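(R)-2-hydroxyglutaryl-CoA dehydratase activating ATPase (Acidaminococcus fermentans, PDB 1HUX) activates (R)-2-hydroxyglutaryl-CoA dehydratase by ATP-dependent electron transfer, working as a homodimer whose two subunits share one [4Fe-4S] cluster. Local coordinates at residues A[15-20]-A[28-33]; A[59-64]-A[252-257]; A[94-99]-A[209-214]. One frame throughout, in Å; residues are numbered along the deposited sequence.

Overall arrangement
Contacts 1 and 2 both involve the five-stranded sheet that includes strands 14-21, 25-33 and 61-65, and they touch each other where Leu20 packs on Leu252 and Ile19 on Met59. Contact 1 is buried and largely backbone-paired, a hairpin whose Lys16 reaches ADP. Contact 2 is partly buried, a largely apolar packing of helix 245-257 on strand 61-65, with a CH-pi contact, away from the annotated sites. Contact 3 belongs to the other five-stranded sheet, its centre about 23 Å from that of contact 1, and mixes a short parallel strand pairing with loop contacts that run out to exposed residues. Along the chain it is nested inside the loop closed by contact 2.

Contact 1 of 3, residues A[15-20]-A[28-33]; sequences SKCIIL and AKSLVA. With ADP (adenosine-5'-diphosphate), chain D.
Lys16 lays its aliphatic chain beside Leu31, both side chains pointing the same way from a non-hydrogen-bonded antiparallel pair, with Lys16 CD 3.3 Å from Leu31 CD1. Bends at chi2 (70°) and chi3 (57°) fold the lysine chain over, and its NZ reaches the diphosphate, donating a hydrogen bond to ADP O1A at 3.2 Å and lying 2.6 Å from ADP O2B. The same NZ is also hydrogen-bonded to Ala14 O. Next along this face, Ile18 CD1 sits 3.2 Å from Lys29 CB, while the charged end of Lys29 turns to the ring of Tyr244 in a cation-pi contact. Ser15, Cys17, Ser30 and Val32 share the other face, which helix 40-52 covers; there Ser30 OG lies 3.3 Å from Cys17 CB and is hydrogen-bonded to Ser44 O. Reciprocal backbone bonds join Ser15 to Val32 and Cys17 to Ser30, and Ile19 N donates to Ala28 O at 3.0 Å. Both faces therefore pack on helices, 245-257 meeting Ile18, and the Ile18 face also carries Lys16, whose positive charge would probably offset the negative charge of the nucleotide phosphates, in keeping with its place in the ATP site.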
loop_
_atom_site.group_PDB
_atom_site.type_symbol
_atom_site.label_atom_id
_atom_site.label_comp_id
_atom_site.label_asym_id
_atom_site.label_seq_id
_atom_site.Cartn_x
_atom_site.Cartn_y
_atom_site.Cartn_z
ATOM N N SER A 15 -4.752 19.411 14.309
ATOM C CA SER A 15 -6.035 19.984 14.668
ATOM C C SER A 15 -5.921 21.459 14.315
ATOM O O SER A 15 -5.033 22.159 14.822
ATOM C CB SER A 15 -6.282 19.798 16.165
ATOM O OG SER A 15 -7.630 20.033 16.488
ATOM N N LYS A 16 -6.788 21.918 13.412
ATOM C CA LYS A 16 -6.780 23.320 12.981
ATOM C C LYS A 16 -8.004 24.022 13.550
ATOM O O LYS A 16 -9.054 23.394 13.765
ATOM C CB LYS A 16 -6.790 23.437 11.447
ATOM C CG LYS A 16 -5.474 23.074 10.708
ATOM C CD LYS A 16 -5.172 21.585 10.754
ATOM C CE LYS A 16 -6.293 20.742 10.168
ATOM N NZ LYS A 16 -6.022 19.284 10.357
ATOM N N CYS A 17 -7.861 25.323 13.799
ATOM C CA CYS A 17 -8.937 26.123 14.351
ATOM C C CYS A 17 -9.076 27.448 13.658
ATOM O O CYS A 17 -8.087 28.082 13.258
ATOM C CB CYS A 17 -8.713 26.388 15.835
ATOM S SG CYS A 17 -9.199 25.056 16.942
ATOM N N ILE A 18 -10.328 27.873 13.537
ATOM C CA ILE A 18 -10.644 29.149 12.931
ATOM C C ILE A 18 -11.728 29.878 13.727
ATOM O O ILE A 18 -12.657 29.258 14.259
ATOM C CB ILE A 18 -11.122 28.968 11.467
ATOM C CG1 ILE A 18 -9.919 28.668 10.567
ATOM C CG2 ILE A 18 -11.843 30.240 10.980
ATOM C CD1 ILE A 18 -8.962 29.849 10.410
ATOM N N ILE A 19 -11.582 31.200 13.818
ATOM C CA ILE A 19 -12.555 32.053 14.499
ATOM C C ILE A 19 -12.830 33.224 13.571
ATOM O O ILE A 19 -11.898 33.927 13.153
ATOM C CB ILE A 19 -12.000 32.641 15.830
ATOM C CG1 ILE A 19 -11.797 31.541 16.867
ATOM C CG2 ILE A 19 -12.972 33.659 16.402
ATOM C CD1 ILE A 19 -11.129 32.058 18.156
ATOM N N LEU A 20 -14.095 33.431 13.229
ATOM C CA LEU A 20 -14.421 34.568 12.377
ATOM C C LEU A 20 -15.562 35.431 12.911
ATOM O O LEU A 20 -16.465 34.962 13.639
ATOM C CB LEU A 20 -14.702 34.128 10.928
ATOM C CG LEU A 20 -15.363 32.789 10.610
ATOM C CD1 LEU A 20 -16.670 32.647 11.366
ATOM C CD2 LEU A 20 -15.588 32.713 9.118
ATOM N N ALA A 28 -8.644 34.877 13.736
ATOM C CA ALA A 28 -7.517 34.101 14.200
ATOM C C ALA A 28 -7.657 32.631 13.836
ATOM O O ALA A 28 -8.779 32.116 13.661
ATOM C CB ALA A 28 -7.372 34.249 15.706
ATOM N N LYS A 29 -6.509 31.958 13.732
ATOM C CA LYS A 29 -6.464 30.534 13.405
ATOM C C LYS A 29 -5.356 29.886 14.199
ATOM O O LYS A 29 -4.495 30.571 14.739
ATOM C CB LYS A 29 -6.174 30.329 11.918
ATOM C CG LYS A 29 -4.851 30.922 11.449
ATOM C CD LYS A 29 -4.412 30.275 10.162
ATOM C CE LYS A 29 -3.192 30.942 9.599
ATOM N NZ LYS A 29 -3.571 32.312 9.161
ATOM N N SER A 30 -5.370 28.565 14.263
ATOM C CA SER A 30 -4.327 27.865 14.981
ATOM C C SER A 30 -4.159 26.445 14.429
ATOM O O SER A 30 -5.038 25.926 13.728
ATOM C CB SER A 30 -4.649 27.854 16.484
ATOM O OG SER A 30 -5.568 26.833 16.838
ATOM N N LEU A 31 -3.023 25.826 14.741
ATOM C CA LEU A 31 -2.728 24.482 14.271
ATOM C C LEU A 31 -1.842 23.772 15.284
ATOM O O LEU A 31 -0.781 24.275 15.645
ATOM C CB LEU A 31 -2.022 24.575 12.914
ATOM C CG LEU A 31 -1.469 23.322 12.233
ATOM C CD1 LEU A 31 -2.391 22.126 12.358
ATOM C CD2 LEU A 31 -1.263 23.664 10.798
ATOM N N VAL A 32 -2.276 22.601 15.730
ATOM C CA VAL A 32 -1.530 21.845 16.720
ATOM C C VAL A 32 -1.426 20.374 16.348
ATOM O O VAL A 32 -2.441 19.724 16.080
ATOM C CB VAL A 32 -2.206 21.949 18.108
ATOM C CG1 VAL A 32 -1.535 20.982 19.100
ATOM C CG2 VAL A 32 -2.143 23.379 18.607
ATOM N N ALA A 33 -0.205 19.840 16.370
ATOM C CA ALA A 33 -0.006 18.444 16.009
ATOM C C ALA A 33 -0.851 17.531 16.873
ATOM O O ALA A 33 -1.214 17.859 17.992
ATOM C CB ALA A 33 1.460 18.070 16.097
HETATM P PB ADP D . -5.512 15.703 8.632
HETATM O O1B ADP D . -6.312 15.445 7.387
HETATM O O2B ADP D . -6.083 16.820 9.557
HETATM O O3B ADP D . -5.138 14.445 9.395
HETATM P PA ADP D . -3.844 17.629 7.420
HETATM O O1A ADP D . -3.594 18.738 8.407
HETATM O O2A ADP D . -4.753 17.889 6.303
HETATM O O3A ADP D . -4.232 16.306 8.223
HETATM O "O5'" ADP D . -2.463 17.093 6.929
HETATM C "C5'" ADP D . -1.702 17.879 6.177
HETATM C "C4'" ADP D . -0.613 17.156 5.477
HETATM O "O4'" ADP D . 0.267 18.134 4.845
HETATM C "C3'" ADP D . 0.368 16.164 6.305
HETATM O "O3'" ADP D . 0.781 15.031 5.502
HETATM C "C2'" ADP D . 1.457 17.161 6.650
HETATM O "O2'" ADP D . 2.796 16.642 6.938
HETATM C "C1'" ADP D . 1.494 18.006 5.383
HETATM N N9 ADP D . 2.258 19.273 5.448
HETATM C C8 ADP D . 2.166 20.174 6.427
HETATM N N7 ADP D . 2.918 21.175 6.243
HETATM C C5 ADP D . 3.570 20.912 5.045
HETATM C C6 ADP D . 4.530 21.623 4.247
HETATM N N6 ADP D . 5.040 22.834 4.611
HETATM N N1 ADP D . 4.944 21.047 3.081
HETATM C C2 ADP D . 4.451 19.852 2.724
HETATM N N3 ADP D . 3.546 19.116 3.400
HETATM C C4 ADP D . 3.148 19.709 4.555
#

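Contact 2 of 3, residues A[59-64]-A[252-257]; sequences MAFTLA and LYAYKK
Phe61, Ala254 and Leu63 carry this packing of helix 245-257 on strand 61-65. With CG anti to the backbone N (chi1 -162°), the Phe61 side chain extends to the helix, and its ring receives Lys257 CB over one face, 3.7 Å from the ring centroid and 15° off the normal. This CH-pi contact uses the lysine's methylene groups: CB lies nearest Phe61 CE2, and Lys257 CG follows toward CZ, while the charged end leads away. Ala254 sits at the edge of the same ring, its CB in the ring plane and 3.9 Å from Phe61 CD2. Nearer the backbone, Phe61 CB rests 3.6 Å from Ala254 O, so the phenylalanine meets the helix backbone as well as its side chains.

Leu63, two residues on and on the same side of the strand, also meets Ala254. Its CB is 4.0 Å from Ala254 CB, and its CD1 reaches past to Tyr253 CB at 3.3 Å. Leu63 and Tyr253 both also touch Met80 of the neighbouring strand 78-80, and Ala254 touches Thr5 of strand 4-10, so the helix spans several strands of the sheet. The small methyl of Ala254 thus meets both Phe61 and Leu63. The axes of segments 61-64 and 252-257 come within 7.2 Å, at 141° between their directions. A five-stranded mixed sheet in the order 3-2-1-4-5 with helices packed on it is the arrangement found in the domains of the actin-like ATPase fold, and here the last helix of the chain returns to cover the first sheet.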
loop_
_atom_site.group_PDB
_atom_site.type_symbol
_atom_site.label_atom_id
_atom_site.label_comp_id
_atom_site.label_asym_id
_atom_site.label_seq_id
_atom_site.Cartn_x
_atom_site.Cartn_y
_atom_site.Cartn_z
ATOM N N MET A 59 -17.533 32.909 22.015
ATOM C CA MET A 59 -17.943 32.287 20.785
ATOM C C MET A 59 -19.451 32.071 20.809
ATOM O O MET A 59 -19.972 31.474 21.760
ATOM C CB MET A 59 -17.209 30.954 20.633
ATOM C CG MET A 59 -15.697 31.096 20.635
ATOM S SD MET A 59 -15.085 32.238 19.380
ATOM C CE MET A 59 -14.996 33.797 20.301
ATOM N N ALA A 60 -20.131 32.568 19.765
ATOM C CA ALA A 60 -21.581 32.437 19.590
ATOM C C ALA A 60 -21.970 30.973 19.348
ATOM O O ALA A 60 -22.914 30.445 19.943
ATOM C CB ALA A 60 -22.019 33.294 18.431
ATOM N N PHE A 61 -21.229 30.312 18.472
ATOM C CA PHE A 61 -21.502 28.917 18.176
ATOM C C PHE A 61 -20.169 28.231 17.869
ATOM O O PHE A 61 -19.255 28.839 17.302
ATOM C CB PHE A 61 -22.456 28.815 16.975
ATOM C CG PHE A 61 -23.134 27.480 16.847
ATOM C CD1 PHE A 61 -24.252 27.188 17.605
ATOM C CD2 PHE A 61 -22.654 26.513 15.966
ATOM C CE1 PHE A 61 -24.904 25.949 17.499
ATOM C CE2 PHE A 61 -23.294 25.254 15.845
ATOM C CZ PHE A 61 -24.424 24.978 16.615
ATOM N N THR A 62 -20.054 26.971 18.264
ATOM C CA THR A 62 -18.837 26.226 18.013
ATOM C C THR A 62 -19.193 24.970 17.228
ATOM O O THR A 62 -20.087 24.206 17.608
ATOM C CB THR A 62 -18.109 25.854 19.344
ATOM O OG1 THR A 62 -17.557 27.041 19.928
ATOM C CG2 THR A 62 -16.983 24.850 19.095
ATOM N N LEU A 63 -18.479 24.770 16.126
ATOM C CA LEU A 63 -18.721 23.631 15.273
ATOM C C LEU A 63 -17.435 22.870 15.011
ATOM O O LEU A 63 -16.451 23.438 14.540
ATOM C CB LEU A 63 -19.326 24.114 13.957
ATOM C CG LEU A 63 -20.514 23.287 13.474
ATOM C CD1 LEU A 63 -21.224 24.088 12.386
ATOM C CD2 LEU A 63 -20.057 21.909 12.981
ATOM N N ALA A 64 -17.454 21.579 15.311
ATOM C CA ALA A 64 -16.292 20.735 15.112
ATOM C C ALA A 64 -16.472 19.773 13.950
ATOM O O ALA A 64 -17.573 19.293 13.694
ATOM C CB ALA A 64 -15.997 19.953 16.383
ATOM N N LEU A 252 -17.830 28.808 9.267
ATOM C CA LEU A 252 -18.882 29.375 8.429
ATOM C C LEU A 252 -20.202 28.703 8.748
ATOM O O LEU A 252 -21.223 29.365 8.814
ATOM C CB LEU A 252 -18.532 29.224 6.951
ATOM C CG LEU A 252 -17.371 30.112 6.482
ATOM C CD1 LEU A 252 -16.861 29.663 5.110
ATOM C CD2 LEU A 252 -17.824 31.565 6.438
ATOM N N TYR A 253 -20.192 27.393 8.959
ATOM C CA TYR A 253 -21.425 26.705 9.313
ATOM C C TYR A 253 -21.878 27.098 10.705
ATOM O O TYR A 253 -23.062 27.001 11.024
ATOM C CB TYR A 253 -21.254 25.198 9.284
ATOM C CG TYR A 253 -21.547 24.611 7.940
ATOM C CD1 TYR A 253 -20.541 24.012 7.190
ATOM C CD2 TYR A 253 -22.829 24.677 7.399
ATOM C CE1 TYR A 253 -20.798 23.486 5.923
ATOM C CE2 TYR A 253 -23.105 24.160 6.132
ATOM C CZ TYR A 253 -22.083 23.565 5.391
ATOM O OH TYR A 253 -22.330 23.072 4.115
ATOM N N ALA A 254 -20.930 27.522 11.540
ATOM C CA ALA A 254 -21.226 27.937 12.905
ATOM C C ALA A 254 -21.952 29.263 12.869
ATOM O O ALA A 254 -23.015 29.407 13.466
ATOM C CB ALA A 254 -19.946 28.074 13.697
ATOM N N TYR A 255 -21.370 30.231 12.167
ATOM C CA TYR A 255 -21.970 31.555 12.056
ATOM C C TYR A 255 -23.328 31.464 11.391
ATOM O O TYR A 255 -24.163 32.356 11.528
ATOM C CB TYR A 255 -21.091 32.485 11.236
ATOM C CG TYR A 255 -21.825 33.725 10.803
ATOM C CD1 TYR A 255 -21.899 34.840 11.627
ATOM C CD2 TYR A 255 -22.479 33.771 9.577
ATOM C CE1 TYR A 255 -22.608 35.983 11.241
ATOM C CE2 TYR A 255 -23.187 34.899 9.176
ATOM C CZ TYR A 255 -23.250 36.007 10.006
ATOM O OH TYR A 255 -23.930 37.139 9.578
ATOM N N LYS A 256 -23.540 30.387 10.646
ATOM C CA LYS A 256 -24.807 30.189 9.965
ATOM C C LYS A 256 -25.813 29.648 10.976
ATOM O O LYS A 256 -26.960 30.094 11.029
ATOM C CB LYS A 256 -24.618 29.218 8.797
ATOM C CG LYS A 256 -25.835 29.078 7.893
ATOM C CD LYS A 256 -25.450 28.612 6.485
ATOM C CE LYS A 256 -24.674 29.695 5.736
ATOM N NZ LYS A 256 -24.251 29.237 4.385
ATOM N N LYS A 257 -25.370 28.692 11.785
ATOM C CA LYS A 257 -26.210 28.093 12.816
ATOM C C LYS A 257 -26.534 29.136 13.883
ATOM O O LYS A 257 -27.524 29.023 14.597
ATOM C CB LYS A 257 -25.478 26.922 13.467
ATOM C CG LYS A 257 -26.086 25.583 13.163
ATOM C CD LYS A 257 -27.511 25.525 13.664
ATOM C CE LYS A 257 -28.137 24.167 13.389
ATOM N NZ LYS A 257 -29.569 24.107 13.824
#

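Contact 3 of 3, residues A[94-99]-A[209-214]; sequences WPNVHT and VKDVVM
Thr99 and Val212 form a parallel bridge where the loop after helix 82-93 enters strand 99-104, and the remainder is side-chain and loop packing around that start. Val213 N donates to Thr99 O at 3.0 Å, and Thr99 CG2 lies beside Val212 CG1 on the same face. The Thr99 hydroxyl works on the incoming loop: with OG1 anti to the carbonyl carbon (chi1 -65°), it accepts the backbone N-H of Val209 at 2.8 Å. A weak bond from His98 N to Asp211 O adds a third link.

The strands belong to the mixed sheet ordered 117-124, 107-114, 99-104, 212-215, 236-237, which has the same strand order as the sheet holding the N-terminal hairpin, as expected for the duplicated domains of the actin-like ATPases.

On the other face of this pairing, Val213 CG1 stands over the six-membered ring of Trp94, 3.5 Å from its centroid and displaced toward the rim near CE3 and CD2. Val97 CG1 lies 3.5 Å from Val213 CG1, its side chain crossing that of Val213 at about a right angle. An alanine in place of Trp94 would probably open a gap over Val213 and leave its CB and CG1 without their aromatic cover. Farther along, His98 CB packs on Val209 CG1 at 3.3 Å and Lys210 O sits at the imidazole edge, while His98 ND1 is hydrogen-bonded to Val113 O. Asp211 OD2 approaches Asn96 CB, the two side chains crossing at a slant, and Asp211 OD1 forms a salt bridge with Lys237 NZ of strand 236-237.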
loop_
_atom_site.group_PDB
_atom_site.type_symbol
_atom_site.label_atom_id
_atom_site.label_comp_id
_atom_site.label_asym_id
_atom_site.label_seq_id
_atom_site.Cartn_x
_atom_site.Cartn_y
_atom_site.Cartn_z
ATOM N N TRP A 94 -12.736 30.789 -2.607
ATOM C CA TRP A 94 -12.874 30.877 -4.055
ATOM C C TRP A 94 -14.340 30.693 -4.398
ATOM O O TRP A 94 -14.863 29.575 -4.359
ATOM C CB TRP A 94 -12.054 29.779 -4.727
ATOM C CG TRP A 94 -10.590 29.781 -4.389
ATOM C CD1 TRP A 94 -9.631 30.633 -4.879
ATOM C CD2 TRP A 94 -9.913 28.871 -3.512
ATOM N NE1 TRP A 94 -8.396 30.299 -4.362
ATOM C CE2 TRP A 94 -8.539 29.223 -3.522
ATOM C CE3 TRP A 94 -10.332 27.791 -2.721
ATOM C CZ2 TRP A 94 -7.580 28.534 -2.772
ATOM C CZ3 TRP A 94 -9.376 27.101 -1.970
ATOM C CH2 TRP A 94 -8.014 27.479 -2.005
ATOM N N PRO A 95 -15.021 31.795 -4.736
ATOM C CA PRO A 95 -16.448 31.795 -5.092
ATOM C C PRO A 95 -16.837 30.835 -6.216
ATOM O O PRO A 95 -17.900 30.220 -6.175
ATOM C CB PRO A 95 -16.705 33.247 -5.471
ATOM C CG PRO A 95 -15.679 34.004 -4.645
ATOM C CD PRO A 95 -14.458 33.157 -4.785
ATOM N N ASN A 96 -15.963 30.685 -7.202
ATOM C CA ASN A 96 -16.255 29.824 -8.344
ATOM C C ASN A 96 -15.786 28.382 -8.261
ATOM O O ASN A 96 -15.719 27.685 -9.277
ATOM C CB ASN A 96 -15.695 30.466 -9.603
ATOM C CG ASN A 96 -16.214 31.871 -9.801
ATOM O OD1 ASN A 96 -17.415 32.114 -9.656
ATOM N ND2 ASN A 96 -15.323 32.805 -10.134
ATOM N N VAL A 97 -15.463 27.922 -7.060
ATOM C CA VAL A 97 -15.024 26.546 -6.913
ATOM C C VAL A 97 -16.152 25.645 -7.351
ATOM O O VAL A 97 -17.322 26.012 -7.259
ATOM C CB VAL A 97 -14.689 26.177 -5.446
ATOM C CG1 VAL A 97 -13.468 26.918 -5.003
ATOM C CG2 VAL A 97 -15.871 26.491 -4.530
ATOM N N HIS A 98 -15.792 24.464 -7.828
ATOM C CA HIS A 98 -16.773 23.471 -8.249
ATOM C C HIS A 98 -16.151 22.121 -7.987
ATOM O O HIS A 98 -16.839 21.106 -7.861
ATOM C CB HIS A 98 -17.106 23.646 -9.723
ATOM C CG HIS A 98 -18.063 24.771 -9.990
ATOM N ND1 HIS A 98 -19.373 24.757 -9.549
ATOM C CD2 HIS A 98 -17.903 25.941 -10.655
ATOM C CE1 HIS A 98 -19.975 25.867 -9.936
ATOM N NE2 HIS A 98 -19.105 26.604 -10.610
ATOM N N THR A 99 -14.828 22.143 -7.875
ATOM C CA THR A 99 -14.056 20.941 -7.612
ATOM C C THR A 99 -12.968 21.247 -6.590
ATOM O O THR A 99 -12.156 22.171 -6.765
ATOM C CB THR A 99 -13.407 20.377 -8.924
ATOM O OG1 THR A 99 -14.437 19.935 -9.825
ATOM C CG2 THR A 99 -12.499 19.199 -8.602
ATOM N N VAL A 209 -14.260 19.904 -12.632
ATOM C CA VAL A 209 -15.000 21.036 -13.115
ATOM C C VAL A 209 -14.144 22.276 -12.972
ATOM O O VAL A 209 -13.116 22.284 -12.313
ATOM C CB VAL A 209 -16.304 21.255 -12.324
ATOM C CG1 VAL A 209 -17.030 22.510 -12.855
ATOM C CG2 VAL A 209 -17.172 20.025 -12.474
ATOM N N LYS A 210 -14.625 23.322 -13.604
ATOM C CA LYS A 210 -14.016 24.609 -13.594
ATOM C C LYS A 210 -13.732 25.125 -12.214
ATOM O O LYS A 210 -14.502 24.948 -11.295
ATOM C CB LYS A 210 -14.931 25.559 -14.326
ATOM C CG LYS A 210 -14.173 26.195 -15.438
ATOM C CD LYS A 210 -15.022 26.902 -16.483
ATOM C CE LYS A 210 -13.993 27.435 -17.472
ATOM N NZ LYS A 210 -14.617 28.177 -18.618
ATOM N N ASP A 211 -12.586 25.788 -12.105
ATOM C CA ASP A 211 -12.098 26.359 -10.852
ATOM C C ASP A 211 -11.858 25.295 -9.804
ATOM O O ASP A 211 -12.612 25.093 -8.856
ATOM C CB ASP A 211 -13.037 27.457 -10.378
ATOM C CG ASP A 211 -12.508 28.828 -10.697
ATOM O OD1 ASP A 211 -11.438 29.153 -10.141
ATOM O OD2 ASP A 211 -13.097 29.551 -11.525
ATOM N N VAL A 212 -10.769 24.555 -10.039
ATOM C CA VAL A 212 -10.310 23.495 -9.186
ATOM C C VAL A 212 -9.421 24.106 -8.116
ATOM O O VAL A 212 -8.578 24.945 -8.419
ATOM C CB VAL A 212 -9.480 22.458 -9.996
ATOM C CG1 VAL A 212 -9.134 21.248 -9.082
ATOM C CG2 VAL A 212 -10.245 21.989 -11.185
ATOM N N VAL A 213 -9.614 23.703 -6.871
ATOM C CA VAL A 213 -8.765 24.219 -5.790
ATOM C C VAL A 213 -8.213 23.074 -4.960
ATOM O O VAL A 213 -8.899 22.066 -4.722
ATOM C CB VAL A 213 -9.532 25.156 -4.845
ATOM C CG1 VAL A 213 -10.018 26.358 -5.620
ATOM C CG2 VAL A 213 -10.692 24.410 -4.230
ATOM N N MET A 214 -6.958 23.213 -4.551
ATOM C CA MET A 214 -6.328 22.188 -3.744
ATOM C C MET A 214 -6.337 22.640 -2.281
ATOM O O MET A 214 -5.997 23.783 -1.942
ATOM C CB MET A 214 -4.911 21.931 -4.248
ATOM C CG MET A 214 -4.198 20.862 -3.477
ATOM S SD MET A 214 -2.595 20.543 -4.163
ATOM C CE MET A 214 -2.489 18.728 -3.836
#